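Local coordinates for protein bifunctional cytochrome P450/NADPH--P450 reductase (Deinococcus aerius, PDB 7F3H) that probably hydroxylates organic substrates at its heme iron, as a self-sufficient cytochrome P450 fused to the NADPH-dependent reductase that would supply its electrons, at residues D88-S93 with G101-I106. Sequence-based numbering, arbitrary orientation.
Sequences DGLFTS and GKAHRI. With HEM (protoporphyrin IX containing Fe), chain E.
Leu90 meets Ala103 and His104 chiefly through one methyl: Leu90 CD2 lies 3.6 Å from Ala103 CB and equally close to the backbone N of His104. The side chains meet by van der Waals packing, and no hydrogen bond joins the two segments. With CG anti to its own carbonyl carbon (chi1 -74°), Leu90 sends its branched end onto the helix, where Leu90 CD2 is also 4.1 Å from His104 CB. The imidazole of His104 leads away from the loop and stacks with the ring of Trp100. In the cytochrome P450 fold this places a heme-pocket loop against helix 98-107, in the region of the C helix, whose Trp100 is hydrogen-bonded to the heme through NE1. Leu90 also borders the heme: its CB is 3.6 Å from O1A of a propionate. Cutting Leu90 back to an alanine removes CG and both methyls, which would probably leave Ala103 CB without its apolar partner and open a gap against the helix. Next along the loop, Phe91 turns to the porphyrin, its CE1 3.7 Å from heme CBD. Within the loop, Ser93 OG donates a hydrogen bond to Gly89 O, from above the carbonyl plane.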
loop_
_atom_site.group_PDB
_atom_site.type_symbol
_atom_site.label_atom_id
_atom_site.label_comp_id
_atom_site.label_asym_id
_atom_site.label_seq_id
_atom_site.Cartn_x
_atom_site.Cartn_y
_atom_site.Cartn_z
ATOM N N ASP A 88 9.785 -15.269 6.299
ATOM C CA ASP A 88 9.275 -14.878 7.598
ATOM C C ASP A 88 9.647 -13.430 7.907
ATOM O O ASP A 88 9.986 -13.088 9.040
ATOM C CB ASP A 88 9.734 -15.850 8.690
ATOM C CG ASP A 88 11.231 -15.968 8.806
ATOM O OD1 ASP A 88 11.979 -15.212 8.141
ATOM O OD2 ASP A 88 11.665 -16.850 9.581
ATOM N N GLY A 89 9.656 -12.598 6.884
ATOM C CA GLY A 89 9.608 -11.163 7.078
ATOM C C GLY A 89 8.294 -10.752 7.711
ATOM O O GLY A 89 7.390 -11.562 7.931
ATOM N N LEU A 90 8.218 -9.452 8.049
ATOM C CA LEU A 90 7.112 -8.927 8.851
ATOM C C LEU A 90 5.754 -9.111 8.183
ATOM O O LEU A 90 4.739 -9.238 8.879
ATOM C CB LEU A 90 7.332 -7.448 9.114
ATOM C CG LEU A 90 8.418 -7.176 10.134
ATOM C CD1 LEU A 90 8.588 -5.686 10.324
ATOM C CD2 LEU A 90 8.034 -7.870 11.415
ATOM N N PHE A 91 5.693 -9.094 6.838
ATOM C CA PHE A 91 4.393 -9.073 6.181
ATOM C C PHE A 91 3.827 -10.473 6.065
ATOM O O PHE A 91 2.605 -10.659 6.137
ATOM C CB PHE A 91 4.502 -8.434 4.799
ATOM C CG PHE A 91 3.178 -8.225 4.090
ATOM C CD1 PHE A 91 2.390 -7.105 4.351
ATOM C CD2 PHE A 91 2.739 -9.125 3.117
ATOM C CE1 PHE A 91 1.183 -6.898 3.663
ATOM C CE2 PHE A 91 1.534 -8.926 2.440
ATOM C CZ PHE A 91 0.752 -7.813 2.718
ATOM N N THR A 92 4.699 -11.472 5.964
ATOM C CA THR A 92 4.264 -12.815 5.610
ATOM C C THR A 92 4.551 -13.836 6.705
ATOM O O THR A 92 4.518 -15.032 6.435
ATOM C CB THR A 92 4.909 -13.235 4.282
ATOM O OG1 THR A 92 6.328 -13.099 4.374
ATOM C CG2 THR A 92 4.424 -12.331 3.145
ATOM N N SER A 93 4.770 -13.393 7.939
ATOM C CA SER A 93 5.017 -14.298 9.059
ATOM C C SER A 93 3.887 -14.224 10.071
ATOM O O SER A 93 3.219 -13.195 10.213
ATOM C CB SER A 93 6.337 -13.969 9.764
ATOM O OG SER A 93 6.412 -12.586 10.023
ATOM N N GLY A 101 8.259 -11.159 16.034
ATOM C CA GLY A 101 8.511 -10.320 17.191
ATOM C C GLY A 101 9.868 -9.656 17.133
ATOM O O GLY A 101 9.989 -8.450 17.389
ATOM N N LYS A 102 10.902 -10.422 16.755
ATOM C CA LYS A 102 12.255 -9.867 16.721
ATOM C C LYS A 102 12.336 -8.697 15.743
ATOM O O LYS A 102 12.723 -7.573 16.113
ATOM C CB LYS A 102 13.263 -10.956 16.339
ATOM C CG LYS A 102 13.637 -11.912 17.457
ATOM C CD LYS A 102 14.438 -13.122 16.936
ATOM C CE LYS A 102 15.780 -12.731 16.303
ATOM N NZ LYS A 102 16.729 -13.892 16.060
ATOM N N ALA A 103 11.985 -8.954 14.475
ATOM C CA ALA A 103 12.009 -7.903 13.458
ATOM C C ALA A 103 11.142 -6.725 13.864
ATOM O O ALA A 103 11.564 -5.578 13.751
ATOM C CB ALA A 103 11.552 -8.462 12.112
ATOM N N HIS A 104 9.939 -6.993 14.360
ATOM C CA HIS A 104 9.029 -5.925 14.752
ATOM C C HIS A 104 9.703 -4.995 15.756
ATOM O O HIS A 104 9.794 -3.775 15.543
ATOM C CB HIS A 104 7.743 -6.551 15.325
ATOM C CG HIS A 104 6.757 -5.552 15.852
ATOM N ND1 HIS A 104 6.137 -4.618 15.047
ATOM C CD2 HIS A 104 6.301 -5.328 17.110
ATOM C CE1 HIS A 104 5.332 -3.872 15.784
ATOM N NE2 HIS A 104 5.418 -4.279 17.039
ATOM N N ARG A 105 10.206 -5.564 16.860
ATOM C CA ARG A 105 10.798 -4.724 17.896
ATOM C C ARG A 105 12.072 -4.045 17.409
ATOM O O ARG A 105 12.352 -2.915 17.804
ATOM C CB ARG A 105 11.040 -5.548 19.146
ATOM C CG ARG A 105 9.735 -6.022 19.797
ATOM C CD ARG A 105 10.047 -6.775 21.064
ATOM N NE ARG A 105 10.800 -8.016 20.841
ATOM C CZ ARG A 105 10.232 -9.208 20.665
ATOM N NH1 ARG A 105 8.903 -9.315 20.669
ATOM N NH2 ARG A 105 10.988 -10.296 20.495
ATOM N N ILE A 106 12.854 -4.699 16.547
ATOM C CA ILE A 106 14.056 -4.060 16.015
ATOM C C ILE A 106 13.692 -2.897 15.086
ATOM O O ILE A 106 14.266 -1.803 15.176
ATOM C CB ILE A 106 14.953 -5.093 15.308
ATOM C CG1 ILE A 106 15.585 -6.046 16.338
ATOM C CG2 ILE A 106 16.028 -4.380 14.470
ATOM C CD1 ILE A 106 16.571 -7.037 15.750
HETATM C CHA HEM E . 1.516 -3.855 6.511
HETATM C CHB HEM E . 5.742 -2.014 4.973
HETATM C CHC HEM E . 3.324 1.444 2.534
HETATM C CHD HEM E . -0.888 -0.576 3.835
HETATM C C1A HEM E . 2.859 -3.651 6.312
HETATM C C2A HEM E . 3.919 -4.500 6.814
HETATM C C3A HEM E . 5.098 -3.986 6.430
HETATM C C4A HEM E . 4.816 -2.829 5.595
HETATM C CMA HEM E . 6.501 -4.562 6.755
HETATM C CAA HEM E . 3.685 -5.708 7.734
HETATM C CBA HEM E . 3.803 -5.209 9.179
HETATM C CGA HEM E . 3.670 -6.342 10.198
HETATM O O1A HEM E . 4.524 -6.362 11.126
HETATM O O2A HEM E . 2.831 -7.286 10.078
HETATM C C1B HEM E . 5.475 -0.894 4.213
HETATM C C2B HEM E . 6.456 0.004 3.615
HETATM C C3B HEM E . 5.774 0.980 2.990
HETATM C C4B HEM E . 4.357 0.688 3.108
HETATM C CMB HEM E . 7.981 -0.140 3.789
HETATM C CAB HEM E . 6.265 2.162 2.124
HETATM C CBB HEM E . 7.532 2.361 1.752
HETATM C C1C HEM E . 1.965 1.200 2.654
HETATM C C2C HEM E . 0.868 2.018 2.122
HETATM C C3C HEM E . -0.268 1.401 2.499
HETATM C C4C HEM E . 0.056 0.250 3.286
HETATM C CMC HEM E . 1.030 3.304 1.258
HETATM C CAC HEM E . -1.732 1.746 2.275
HETATM C CBC HEM E . -2.108 2.834 1.618
HETATM C C1D HEM E . -0.609 -1.642 4.667
HETATM C C2D HEM E . -1.590 -2.554 5.249
HETATM C C3D HEM E . -0.909 -3.436 5.979
HETATM C C4D HEM E . 0.508 -3.150 5.887
HETATM C CMD HEM E . -3.132 -2.511 5.079
HETATM C CAD HEM E . -1.547 -4.572 6.758
HETATM C CBD HEM E . -1.626 -5.688 5.751
HETATM C CGD HEM E . -2.365 -6.861 6.301
HETATM O O1D HEM E . -2.163 -7.942 5.696
HETATM O O2D HEM E . -3.131 -6.723 7.310
HETATM N NA HEM E . 3.446 -2.664 5.550
HETATM N NB HEM E . 4.215 -0.444 3.897
HETATM N NC HEM E . 1.423 0.123 3.343
HETATM N ND HEM E . 0.654 -2.037 5.080
HETATM FE FE HEM E . 2.386 -1.205 4.579
#